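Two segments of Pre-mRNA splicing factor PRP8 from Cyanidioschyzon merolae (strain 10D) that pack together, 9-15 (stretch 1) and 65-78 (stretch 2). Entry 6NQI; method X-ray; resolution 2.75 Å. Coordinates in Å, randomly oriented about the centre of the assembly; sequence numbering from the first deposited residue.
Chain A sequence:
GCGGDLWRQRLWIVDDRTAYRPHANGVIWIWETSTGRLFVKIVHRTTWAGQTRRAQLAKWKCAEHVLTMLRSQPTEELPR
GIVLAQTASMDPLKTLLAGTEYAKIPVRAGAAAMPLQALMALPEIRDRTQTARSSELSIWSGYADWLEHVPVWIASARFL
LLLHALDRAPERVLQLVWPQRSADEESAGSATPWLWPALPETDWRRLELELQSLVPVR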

# COMPACT_ATOMS: atom_id res chain seq x y z
N GLN A 9 8.13 2.27 -14.21
CA GLN A 9 8.75 3.34 -13.45
C GLN A 9 8.50 3.16 -11.96
O GLN A 9 7.80 2.25 -11.53
CB GLN A 9 8.23 4.69 -13.94
CG GLN A 9 6.73 4.70 -14.10
CD GLN A 9 6.29 5.58 -15.26
OE1 GLN A 9 7.11 6.27 -15.86
NE2 GLN A 9 5.00 5.55 -15.58
N ARG A 10 9.07 4.07 -11.18
CA ARG A 10 8.84 4.15 -9.74
C ARG A 10 7.53 4.91 -9.54
O ARG A 10 7.49 6.14 -9.64
CB ARG A 10 10.01 4.84 -9.04
CG ARG A 10 10.02 4.76 -7.48
CD ARG A 10 11.16 5.58 -6.83
NE ARG A 10 12.46 4.92 -6.89
CZ ARG A 10 13.01 4.21 -5.89
NH1 ARG A 10 12.37 4.08 -4.73
NH2 ARG A 10 14.20 3.61 -6.07
N LEU A 11 6.43 4.18 -9.34
CA LEU A 11 5.10 4.69 -9.02
C LEU A 11 4.75 4.48 -7.53
O LEU A 11 5.30 3.60 -6.86
CB LEU A 11 4.02 4.01 -9.87
CG LEU A 11 3.86 4.27 -11.36
CD1 LEU A 11 2.61 3.60 -11.95
CD2 LEU A 11 3.75 5.78 -11.52
N TRP A 12 3.82 5.29 -7.01
CA TRP A 12 3.28 5.11 -5.66
C TRP A 12 1.78 4.87 -5.77
O TRP A 12 1.03 5.78 -6.14
CB TRP A 12 3.54 6.32 -4.75
CG TRP A 12 4.92 6.34 -4.16
CD1 TRP A 12 5.92 5.48 -4.43
CD2 TRP A 12 5.45 7.28 -3.21
NE1 TRP A 12 7.04 5.79 -3.71
CE2 TRP A 12 6.78 6.90 -2.95
CE3 TRP A 12 4.91 8.38 -2.53
CZ2 TRP A 12 7.60 7.59 -2.06
CZ3 TRP A 12 5.72 9.07 -1.62
CH2 TRP A 12 7.05 8.67 -1.41
N ILE A 13 1.35 3.66 -5.42
CA ILE A 13 -0.07 3.35 -5.34
C ILE A 13 -0.54 3.62 -3.90
O ILE A 13 -0.05 3.01 -2.94
CB ILE A 13 -0.34 1.88 -5.73
CG1 ILE A 13 0.46 1.44 -6.96
CG2 ILE A 13 -1.81 1.73 -6.04
CD1 ILE A 13 0.06 2.06 -8.31
N VAL A 14 -1.46 4.57 -3.73
CA VAL A 14 -1.92 4.97 -2.41
C VAL A 14 -3.36 4.53 -2.23
O VAL A 14 -4.23 4.83 -3.07
CB VAL A 14 -1.76 6.48 -2.20
CG1 VAL A 14 -1.91 6.79 -0.68
CG2 VAL A 14 -0.44 6.97 -2.83
N ASP A 15 -3.61 3.78 -1.15
CA ASP A 15 -4.93 3.21 -0.85
C ASP A 15 -5.25 3.54 0.60
O ASP A 15 -4.56 3.06 1.52
CB ASP A 15 -4.94 1.70 -1.12
CG ASP A 15 -6.34 1.10 -1.11
OD1 ASP A 15 -7.29 1.71 -0.57
OD2 ASP A 15 -6.52 -0.01 -1.68
N HIS A 65 -0.39 12.74 4.54
CA HIS A 65 0.55 11.62 4.70
C HIS A 65 1.42 11.45 3.46
O HIS A 65 2.64 11.32 3.58
CB HIS A 65 -0.23 10.33 5.01
CG HIS A 65 0.61 9.08 4.96
ND1 HIS A 65 0.34 8.03 4.10
CD2 HIS A 65 1.74 8.74 5.62
CE1 HIS A 65 1.25 7.09 4.26
NE2 HIS A 65 2.12 7.49 5.17
N VAL A 66 0.80 11.47 2.27
CA VAL A 66 1.57 11.40 1.03
C VAL A 66 2.59 12.54 0.97
O VAL A 66 3.76 12.32 0.63
CB VAL A 66 0.64 11.38 -0.19
CG1 VAL A 66 1.42 11.65 -1.46
CG2 VAL A 66 -0.03 10.02 -0.31
N LEU A 67 2.17 13.76 1.33
CA LEU A 67 3.15 14.84 1.35
C LEU A 67 4.31 14.53 2.29
O LEU A 67 5.47 14.81 1.97
CB LEU A 67 2.48 16.16 1.71
CG LEU A 67 3.44 17.36 1.86
CD1 LEU A 67 4.30 17.58 0.63
CD2 LEU A 67 2.70 18.65 2.21
N THR A 68 4.02 13.94 3.46
CA THR A 68 5.10 13.65 4.41
C THR A 68 6.05 12.58 3.86
O THR A 68 7.28 12.70 3.98
CB THR A 68 4.51 13.24 5.76
OG1 THR A 68 3.68 14.29 6.23
CG2 THR A 68 5.62 13.04 6.78
N MET A 69 5.49 11.53 3.26
CA MET A 69 6.34 10.48 2.69
C MET A 69 7.18 11.03 1.54
O MET A 69 8.34 10.63 1.38
CB MET A 69 5.51 9.28 2.20
CG MET A 69 4.69 8.52 3.23
SD MET A 69 5.55 8.12 4.77
CE MET A 69 7.03 7.30 4.19
N LEU A 70 6.63 11.97 0.76
CA LEU A 70 7.43 12.63 -0.26
C LEU A 70 8.59 13.37 0.39
O LEU A 70 9.75 13.22 -0.02
CB LEU A 70 6.57 13.60 -1.08
CG LEU A 70 5.57 12.97 -2.04
CD1 LEU A 70 4.65 14.03 -2.64
CD2 LEU A 70 6.26 12.16 -3.10
N ARG A 71 8.29 14.16 1.42
CA ARG A 71 9.32 14.95 2.08
C ARG A 71 10.44 14.10 2.65
O ARG A 71 11.57 14.58 2.80
CB ARG A 71 8.70 15.79 3.19
CG ARG A 71 7.88 16.98 2.74
CD ARG A 71 7.67 17.89 3.92
NE ARG A 71 7.29 19.24 3.55
CZ ARG A 71 6.11 19.79 3.83
NH1 ARG A 71 5.20 19.06 4.48
NH2 ARG A 71 5.85 21.05 3.45
N SER A 72 10.15 12.86 3.02
CA SER A 72 11.20 12.02 3.61
C SER A 72 12.07 11.28 2.58
O SER A 72 12.97 10.55 3.00
CB SER A 72 10.60 10.97 4.53
OG SER A 72 10.03 9.94 3.74
N GLN A 73 11.82 11.43 1.25
CA GLN A 73 12.52 10.73 0.18
C GLN A 73 13.62 11.58 -0.43
O GLN A 73 13.50 12.81 -0.52
CB GLN A 73 11.55 10.34 -0.94
CG GLN A 73 10.51 9.30 -0.54
CD GLN A 73 11.10 7.95 -0.25
OE1 GLN A 73 11.53 7.29 -1.18
NE2 GLN A 73 11.10 7.51 1.02
N PRO A 74 14.74 10.96 -0.81
CA PRO A 74 15.74 11.66 -1.63
C PRO A 74 15.18 11.95 -3.02
O PRO A 74 14.26 11.29 -3.50
CB PRO A 74 16.91 10.68 -1.69
CG PRO A 74 16.69 9.74 -0.54
CD PRO A 74 15.20 9.62 -0.40
N THR A 75 15.77 12.94 -3.68
CA THR A 75 15.27 13.32 -5.00
C THR A 75 15.42 12.19 -6.03
O THR A 75 14.57 12.05 -6.92
CB THR A 75 15.96 14.59 -5.49
OG1 THR A 75 17.38 14.39 -5.46
CG2 THR A 75 15.61 15.77 -4.59
N GLU A 76 16.47 11.38 -5.92
CA GLU A 76 16.59 10.23 -6.81
C GLU A 76 15.58 9.12 -6.52
O GLU A 76 15.44 8.21 -7.34
CB GLU A 76 18.03 9.69 -6.81
CG GLU A 76 19.05 10.66 -7.48
CD GLU A 76 19.57 11.76 -6.56
OE1 GLU A 76 18.84 12.14 -5.62
OE2 GLU A 76 20.70 12.25 -6.82
N GLU A 77 14.90 9.14 -5.38
CA GLU A 77 13.95 8.07 -5.07
C GLU A 77 12.51 8.57 -5.05
O GLU A 77 11.62 7.87 -4.55
CB GLU A 77 14.29 7.42 -3.74
CG GLU A 77 15.53 6.56 -3.70
CD GLU A 77 15.72 5.99 -2.30
OE1 GLU A 77 16.73 6.34 -1.64
OE2 GLU A 77 14.84 5.21 -1.85
N LEU A 78 12.26 9.76 -5.59
CA LEU A 78 10.90 10.28 -5.65
C LEU A 78 10.12 9.50 -6.70
O LEU A 78 10.68 9.11 -7.72
CB LEU A 78 10.92 11.75 -6.03
CG LEU A 78 11.50 12.71 -4.99
CD1 LEU A 78 11.60 14.10 -5.60
CD2 LEU A 78 10.68 12.71 -3.70

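The centre of this contact is the indole of Trp12, which gives the largest covered area of any residue here. Its CA-to-CB bond points toward the helix, and the six-membered end of the ring reaches it. Trp12 CZ3 lies 3.5 Å from Leu70 CD2 and 3.8 Å from Met69 CB. The CB of Met69 faces the strand, but the end of its side chain leads away. Leu70 differs: its CA-to-CB bond points sideways, but the end of its side chain comes nearer. At the ring edge, Trp12 CH2 is 3.6 Å from Met69 O and 3.6 Å from Gln73 CG. These are packing contacts, not hydrogen bonds. Met69 O instead accepts from Ser72 OG at 3.0 Å, and Trp12 NE1 is hydrogen-bonded elsewhere in the structure.

Val14 extends the apolar patch, with its CG1 3.8 Å from Val66 CG2. The CA-to-CB bonds of Arg10, Trp12 and Val14 point toward stretch 2, as alternation along an extended chain allows. That of Leu11 points away.

The polar edge is at Arg10. Arg10 CD packs 3.3 Å from Glu77 O, and Glu77 CA lies over one face of the guanidinium. A long salt bridge joins Arg10 NH1 and Glu77 OE2 at 4.0 Å. The oxygen is well out of the guanidinium plane, so the attraction is between charges only. No hydrogen bond crosses between the stretches.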